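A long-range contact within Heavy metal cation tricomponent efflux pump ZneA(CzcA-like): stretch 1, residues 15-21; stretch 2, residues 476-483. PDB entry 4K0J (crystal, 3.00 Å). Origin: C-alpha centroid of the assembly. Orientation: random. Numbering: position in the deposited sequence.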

# COMPACT_ATOMS: atom_id res chain seq x y z
N ILE C 15 11.07 -43.27 -15.59
CA ILE C 15 10.79 -41.84 -15.70
C ILE C 15 10.10 -41.29 -14.46
O ILE C 15 10.53 -40.26 -13.92
CB ILE C 15 9.93 -41.53 -16.94
CG1 ILE C 15 10.58 -42.10 -18.20
CG2 ILE C 15 9.71 -40.03 -17.07
CD1 ILE C 15 9.77 -41.88 -19.47
N VAL C 16 9.05 -41.96 -14.00
CA VAL C 16 8.36 -41.52 -12.79
C VAL C 16 9.29 -41.60 -11.58
O VAL C 16 9.21 -40.78 -10.67
CB VAL C 16 7.03 -42.29 -12.52
CG1 VAL C 16 6.08 -42.16 -13.71
CG2 VAL C 16 7.28 -43.75 -12.19
N ALA C 17 10.20 -42.57 -11.60
CA ALA C 17 11.19 -42.70 -10.53
C ALA C 17 12.14 -41.52 -10.53
O ALA C 17 12.44 -40.94 -9.48
CB ALA C 17 11.95 -44.00 -10.67
N LEU C 18 12.62 -41.15 -11.71
CA LEU C 18 13.56 -40.03 -11.83
C LEU C 18 12.91 -38.70 -11.46
O LEU C 18 13.49 -37.91 -10.71
CB LEU C 18 14.16 -39.97 -13.23
CG LEU C 18 15.45 -39.14 -13.33
CD1 LEU C 18 16.48 -39.66 -12.33
CD2 LEU C 18 16.02 -39.17 -14.73
N VAL C 19 11.70 -38.46 -11.96
CA VAL C 19 11.00 -37.22 -11.65
C VAL C 19 10.62 -37.16 -10.17
O VAL C 19 10.62 -36.09 -9.57
CB VAL C 19 9.76 -36.99 -12.54
CG1 VAL C 19 8.68 -38.02 -12.27
CG2 VAL C 19 9.20 -35.58 -12.33
N PHE C 20 10.31 -38.31 -9.57
CA PHE C 20 10.01 -38.36 -8.15
C PHE C 20 11.28 -38.09 -7.34
O PHE C 20 11.22 -37.54 -6.24
CB PHE C 20 9.37 -39.68 -7.75
CG PHE C 20 7.88 -39.73 -7.96
CD1 PHE C 20 7.05 -40.37 -7.05
CD2 PHE C 20 7.30 -39.12 -9.06
CE1 PHE C 20 5.68 -40.41 -7.24
CE2 PHE C 20 5.93 -39.16 -9.26
CZ PHE C 20 5.12 -39.80 -8.34
N ALA C 21 12.42 -38.48 -7.89
CA ALA C 21 13.69 -38.12 -7.29
C ALA C 21 13.89 -36.61 -7.38
O ALA C 21 14.46 -35.99 -6.48
CB ALA C 21 14.84 -38.86 -7.96
N LEU C 476 -1.93 -40.00 -2.80
CA LEU C 476 -2.72 -40.43 -3.94
C LEU C 476 -1.84 -40.61 -5.17
O LEU C 476 -1.85 -41.65 -5.81
CB LEU C 476 -3.82 -39.41 -4.23
CG LEU C 476 -4.59 -39.61 -5.54
CD1 LEU C 476 -5.35 -40.92 -5.52
CD2 LEU C 476 -5.53 -38.43 -5.79
N LEU C 477 -1.06 -39.57 -5.47
CA LEU C 477 -0.20 -39.55 -6.65
C LEU C 477 0.96 -40.55 -6.56
O LEU C 477 1.65 -40.79 -7.54
CB LEU C 477 0.34 -38.13 -6.87
CG LEU C 477 0.93 -37.78 -8.24
CD1 LEU C 477 -0.16 -37.74 -9.30
CD2 LEU C 477 1.68 -36.46 -8.18
N VAL C 478 1.16 -41.13 -5.38
CA VAL C 478 2.24 -42.10 -5.19
C VAL C 478 1.71 -43.53 -5.23
O VAL C 478 2.27 -44.38 -5.91
CB VAL C 478 2.98 -41.87 -3.85
CG1 VAL C 478 3.69 -43.14 -3.39
CG2 VAL C 478 3.96 -40.73 -3.97
N ALA C 479 0.62 -43.77 -4.50
CA ALA C 479 0.07 -45.10 -4.33
C ALA C 479 -0.41 -45.71 -5.64
O ALA C 479 -0.38 -46.93 -5.82
CB ALA C 479 -1.07 -45.07 -3.33
N LEU C 480 -0.86 -44.86 -6.56
CA LEU C 480 -1.36 -45.32 -7.84
C LEU C 480 -0.45 -44.83 -8.97
O LEU C 480 -0.93 -44.33 -9.99
CB LEU C 480 -2.79 -44.83 -8.06
CG LEU C 480 -3.75 -45.01 -6.88
CD1 LEU C 480 -5.14 -44.53 -7.23
CD2 LEU C 480 -3.78 -46.46 -6.41
N LEU C 481 0.86 -44.97 -8.77
CA LEU C 481 1.83 -44.52 -9.76
C LEU C 481 3.22 -45.13 -9.55
O LEU C 481 3.69 -45.90 -10.38
CB LEU C 481 1.92 -42.99 -9.75
CG LEU C 481 1.48 -42.28 -11.03
CD1 LEU C 481 0.93 -40.91 -10.71
CD2 LEU C 481 2.64 -42.18 -11.99
N LEU C 482 3.86 -44.77 -8.45
CA LEU C 482 5.21 -45.26 -8.17
C LEU C 482 5.18 -46.64 -7.53
O LEU C 482 6.12 -47.42 -7.65
CB LEU C 482 5.96 -44.28 -7.26
CG LEU C 482 7.46 -44.53 -7.15
CD1 LEU C 482 8.13 -44.33 -8.50
CD2 LEU C 482 8.08 -43.61 -6.11
N ILE C 483 4.08 -46.94 -6.85
CA ILE C 483 3.90 -48.23 -6.18
C ILE C 483 3.64 -49.41 -7.14
O ILE C 483 4.22 -50.48 -6.95
CB ILE C 483 2.82 -48.16 -5.08
CG1 ILE C 483 3.13 -47.02 -4.11
CG2 ILE C 483 2.71 -49.48 -4.33
CD1 ILE C 483 4.51 -47.10 -3.49

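The contact joins two segments of one chain separated by more than 450 residues in sequence, and it is made mainly by apolar packing: no hydrogen bond crosses between the stretches, and the surface buried on both sides sums to 302 Å². Stretch 1 is helical throughout, and its backbone bonds from Val19 N to Ile15 O, Phe20 N to Val16 O and Ala21 N to Ala17 O, each 2.9 Å, confirm the regular i to i-4 pattern of the helix. Val16 and Phe20 lie four residues apart, close to one helical turn, so both direct their CA-to-CB bonds toward the other stretch, whereas Leu18 and Val19 between them stay out of reach.

Phe20 is the most heavily covered residue, with 98 Å² of its surface taken up by stretch 2. Its chi1 of -85° lies in the m well and carries the ring across to three partners. The shortest approach, 3.5 Å, runs from Phe20 CD1 to Leu482 CD2; Phe20 CE1 lies 3.7 Å from Val478 CG2. Both methyl groups sit obliquely to the ring. At the tip, Phe20 CZ comes within 3.7 Å of the carbonyl Leu477 O, which lies at the ring edge near its plane. Aromatic C-H groups carry slight positive charge, which makes that position a favourable one for an oxygen.

Leu482 contributes 71 Å², the largest share in stretch 2. Leu482 CD2 makes the closer approach to the ring, and CD1, which is itself about 4.4 Å from Phe20 CD1, is the one that reaches Val16 and Ala17: Leu482 CD1 packs 3.8 Å from Val16 CG2 and 4.0 Å from Ala17 CA, with a looser 4.4 Å separation to Ala17 CB. The t, p rotamer (chi1 -167°, chi2 64°) sets this fork against the helix. The closest CA-to-CA approach agrees: the CA atoms of Val16 and Leu482 are 6.7 Å apart, near enough for side chains to fill the gap.

Val16, with 48 Å² covered, connects this cluster to Leu481. Its second methyl, Val16 CG1, lies 3.8 Å from Leu481 CD2, so its two branches touch consecutive residues of stretch 2. Leu481 and Leu482 both point their CA-to-CB bonds toward stretch 1. Leu480 is the first residue to leave helical phi/psi, at -115/46, and Leu481 follows at -163/-67. The Leu481 side chain has an off-well chi1 of -116°, a value to be read with caution at 3.00 Å resolution.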